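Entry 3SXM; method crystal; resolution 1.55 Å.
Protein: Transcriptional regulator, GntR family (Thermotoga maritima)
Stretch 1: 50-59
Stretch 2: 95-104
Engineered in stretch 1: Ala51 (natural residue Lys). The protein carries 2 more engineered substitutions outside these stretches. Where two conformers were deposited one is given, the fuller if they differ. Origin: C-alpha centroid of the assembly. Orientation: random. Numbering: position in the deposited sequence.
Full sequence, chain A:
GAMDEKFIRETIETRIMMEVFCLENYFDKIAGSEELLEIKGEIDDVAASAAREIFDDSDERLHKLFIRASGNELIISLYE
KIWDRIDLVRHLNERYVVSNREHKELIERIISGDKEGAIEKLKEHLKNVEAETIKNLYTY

Stretch 1 50-59: AAREIFDDSD
Stretch 2, residues 95-104: RYVVSNREHK

The most unusual feature of this contact is a tyrosine used as a knob: Tyr96, from the first turn of its helix, sits among Ala51, Arg52, Phe55 and Asp56 of the other. Its rotamer is m, with chi2 near -45°, which lays one ring face over Arg52 CA, 4.2 Å from the ring centroid in a CH-pi contact.

Both segments are helical, 51-59 and 96-104, with phi/psi near -60°/-45°; Arg95, N-cap of the second, is at -124°/24°. Their N-to-C directions differ by 55° and their axes approach to 9.1 Å. The register starts tight, Ala51 CA to Val97 CA at 5.7 Å, and is wider at Asp59 CA to His103 CA, 7.8 Å. At the tight end stands an engineered alanine: Ala51 CB lies 3.8 Å from Val97 CG2 and 4.0 Å from Tyr96 CB.

Phe55 (t, chi2 91°) points toward the partner helix. Its CG lies 3.7 Å from Tyr96 CD1, the two ring planes inclined at 50°, while Ser99 CB approaches its edge, 3.7 Å from Phe55 CE1.

Polar groups finish the tyrosine's outer end. Arg52 (chi1 t) gives a weak hydrogen bond from NE to Tyr96 OH, 3.3 Å, and one water joins Tyr96 OH (3.0 Å) to Asp56 OD1 (2.5 Å), so the hydroxyl has two polar partners beside an apolar patch.

Farther along, Asn100 (t, chi2 71°) points toward the other helix, its OD1 3.2 Å from Ile54 CG2, a close contact without a hydrogen bond. A second water links Ser58 OG (2.7 Å) with His103 ND1 (2.8 Å), and weakly with Asn100 OD1 (3.4 Å). Ser58, rotamer p, also returns its OG to Ile54 O at 2.7 Å, anchoring the water site to its own helix. His103 (m, chi2 154°) brings CE1 within 3.0 Å of Asp59 OD1, which meets the imidazole at its edge; Asp59 is t. The rule is an aromatic knob where the helices start close, with waters bridging polar groups both at its hydroxyl and farther along.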

# COMPACT_ATOMS: atom_id res chain seq x y z
N ALA A 50 14.12 28.19 13.21
CA ALA A 50 13.11 28.30 12.16
C ALA A 50 12.53 26.91 11.83
O ALA A 50 12.05 26.66 10.72
CB ALA A 50 13.69 28.96 10.89
N ALA A 51 12.60 26.00 12.80
CA ALA A 51 12.07 24.63 12.63
C ALA A 51 10.69 24.60 11.98
O ALA A 51 10.44 23.76 11.10
CB ALA A 51 12.05 23.93 13.97
N ARG A 52 9.77 25.46 12.40
CA ARG A 52 8.43 25.55 11.82
C ARG A 52 8.38 25.80 10.34
O ARG A 52 7.69 25.13 9.59
CB ARG A 52 7.62 26.64 12.49
CG ARG A 52 6.24 26.75 11.90
CD ARG A 52 5.11 27.15 12.86
NE ARG A 52 3.87 26.81 12.20
CZ ARG A 52 3.33 27.54 11.22
NH1 ARG A 52 3.87 28.70 10.88
NH2 ARG A 52 2.26 27.13 10.62
N GLU A 53 9.10 26.81 9.92
CA GLU A 53 9.17 27.17 8.51
C GLU A 53 9.81 26.05 7.70
O GLU A 53 9.38 25.70 6.58
CB GLU A 53 9.94 28.49 8.37
CG GLU A 53 10.01 29.04 6.96
CD GLU A 53 10.86 30.31 6.86
OE1 GLU A 53 10.80 31.18 7.76
OE2 GLU A 53 11.60 30.41 5.86
N ILE A 54 10.82 25.41 8.25
CA ILE A 54 11.47 24.34 7.53
C ILE A 54 10.47 23.18 7.36
O ILE A 54 10.39 22.57 6.32
CB ILE A 54 12.73 23.85 8.31
CG1 ILE A 54 13.86 24.88 8.23
CG2 ILE A 54 13.22 22.58 7.78
CD1 ILE A 54 14.99 24.65 9.19
N PHE A 55 9.71 22.89 8.40
CA PHE A 55 8.83 21.73 8.42
C PHE A 55 7.70 21.66 7.39
O PHE A 55 7.68 20.76 6.62
CB PHE A 55 8.25 21.47 9.81
CG PHE A 55 7.30 20.27 9.87
CD1 PHE A 55 7.76 19.03 10.17
CD2 PHE A 55 5.97 20.41 9.58
CE1 PHE A 55 6.92 17.96 10.20
CE2 PHE A 55 5.12 19.34 9.62
CZ PHE A 55 5.60 18.12 9.95
N ASP A 56 6.76 22.59 7.47
CA ASP A 56 5.56 22.56 6.65
C ASP A 56 5.88 22.19 5.21
O ASP A 56 5.38 21.19 4.69
CB ASP A 56 4.85 23.92 6.69
CG ASP A 56 4.61 24.41 8.10
OD1 ASP A 56 4.25 23.58 8.97
OD2 ASP A 56 4.77 25.62 8.35
N ASP A 57 6.72 23.00 4.58
CA ASP A 57 7.09 22.78 3.20
C ASP A 57 7.80 21.43 3.03
O ASP A 57 7.39 20.61 2.20
CB ASP A 57 8.00 23.90 2.70
CG ASP A 57 8.43 23.71 1.26
OD1 ASP A 57 8.04 24.53 0.40
OD2 ASP A 57 9.18 22.75 0.99
N SER A 58 8.86 21.22 3.80
CA SER A 58 9.71 20.02 3.60
C SER A 58 8.97 18.71 3.83
O SER A 58 9.20 17.75 3.11
CB SER A 58 11.03 19.99 4.41
OG SER A 58 10.83 19.97 5.82
N ASP A 59 8.12 18.65 4.85
CA ASP A 59 7.49 17.39 5.21
C ASP A 59 6.57 16.96 4.06
O ASP A 59 6.68 15.83 3.58
CB ASP A 59 6.68 17.59 6.49
CG ASP A 59 5.79 16.40 6.79
OD1 ASP A 59 6.34 15.35 7.10
OD2 ASP A 59 4.56 16.47 6.62
N ARG A 95 5.46 18.69 16.29
CA ARG A 95 6.72 18.03 16.61
C ARG A 95 7.91 18.56 15.83
O ARG A 95 8.86 17.81 15.60
CB ARG A 95 6.37 16.56 16.37
CG ARG A 95 7.25 15.59 16.99
CD ARG A 95 6.65 14.20 16.75
NE ARG A 95 7.60 13.23 17.21
CZ ARG A 95 8.44 12.56 16.41
NH1 ARG A 95 8.48 12.82 15.11
NH2 ARG A 95 9.22 11.66 16.97
N TYR A 96 7.85 19.79 15.34
CA TYR A 96 8.80 20.25 14.30
C TYR A 96 10.27 19.85 14.40
O TYR A 96 10.88 19.32 13.46
CB TYR A 96 8.68 21.79 14.18
CG TYR A 96 7.30 22.32 13.99
CD1 TYR A 96 6.41 21.75 13.11
CD2 TYR A 96 6.86 23.41 14.71
CE1 TYR A 96 5.13 22.24 12.93
CE2 TYR A 96 5.57 23.91 14.56
CZ TYR A 96 4.70 23.31 13.66
OH TYR A 96 3.41 23.78 13.49
N VAL A 97 10.87 20.10 15.55
CA VAL A 97 12.29 19.86 15.69
C VAL A 97 12.61 18.41 15.50
O VAL A 97 13.56 18.07 14.78
CB VAL A 97 12.75 20.36 17.05
CG1 VAL A 97 14.17 19.84 17.38
CG2 VAL A 97 12.73 21.87 17.03
N VAL A 98 11.87 17.55 16.18
CA VAL A 98 12.16 16.15 16.13
C VAL A 98 11.81 15.54 14.77
O VAL A 98 12.57 14.73 14.25
CB VAL A 98 11.50 15.39 17.29
CG1 VAL A 98 11.76 13.89 17.15
CG2 VAL A 98 12.01 15.90 18.61
N SER A 99 10.70 15.95 14.15
CA SER A 99 10.38 15.41 12.81
C SER A 99 11.39 15.90 11.79
O SER A 99 11.78 15.13 10.87
CB SER A 99 8.95 15.79 12.42
OG SER A 99 8.06 14.98 13.17
N ASN A 100 11.88 17.11 11.96
CA ASN A 100 12.85 17.61 11.03
C ASN A 100 14.15 16.81 11.13
O ASN A 100 14.80 16.51 10.13
CB ASN A 100 13.07 19.08 11.26
CG ASN A 100 14.07 19.63 10.35
OD1 ASN A 100 13.81 19.77 9.16
ND2 ASN A 100 15.24 19.92 10.88
N ARG A 101 14.53 16.47 12.35
CA ARG A 101 15.72 15.68 12.56
C ARG A 101 15.57 14.29 11.94
O ARG A 101 16.49 13.78 11.31
CB ARG A 101 15.99 15.59 14.05
CG ARG A 101 17.37 15.16 14.38
CD ARG A 101 17.45 14.94 15.86
NE ARG A 101 17.70 16.15 16.62
CZ ARG A 101 17.05 16.48 17.74
NH1 ARG A 101 16.10 15.68 18.20
NH2 ARG A 101 17.36 17.59 18.38
N GLU A 102 14.41 13.66 12.13
CA GLU A 102 14.14 12.34 11.54
C GLU A 102 14.21 12.40 10.02
O GLU A 102 14.76 11.50 9.39
CB GLU A 102 12.79 11.80 12.02
CG GLU A 102 12.79 11.41 13.52
CD GLU A 102 11.37 11.18 14.09
OE1 GLU A 102 10.37 11.51 13.40
OE2 GLU A 102 11.36 10.68 15.25
N HIS A 103 13.66 13.47 9.46
CA HIS A 103 13.69 13.65 8.00
C HIS A 103 15.09 13.86 7.49
O HIS A 103 15.50 13.28 6.46
CB HIS A 103 12.86 14.82 7.57
CG HIS A 103 11.41 14.54 7.61
ND1 HIS A 103 10.46 15.52 7.79
CD2 HIS A 103 10.74 13.37 7.55
CE1 HIS A 103 9.26 14.96 7.81
NE2 HIS A 103 9.41 13.65 7.63
N LYS A 104 15.86 14.68 8.18
CA LYS A 104 17.23 14.88 7.77
C LYS A 104 17.97 13.56 7.69
O LYS A 104 18.72 13.32 6.72
CB LYS A 104 17.95 15.81 8.78
CG LYS A 104 19.38 16.10 8.39
CD LYS A 104 20.15 16.95 9.40
CE LYS A 104 21.65 16.96 8.99
NZ LYS A 104 22.52 17.69 9.92
O HOH W 1 2.44 23.71 10.66
O HOH W 2 11.08 18.25 7.91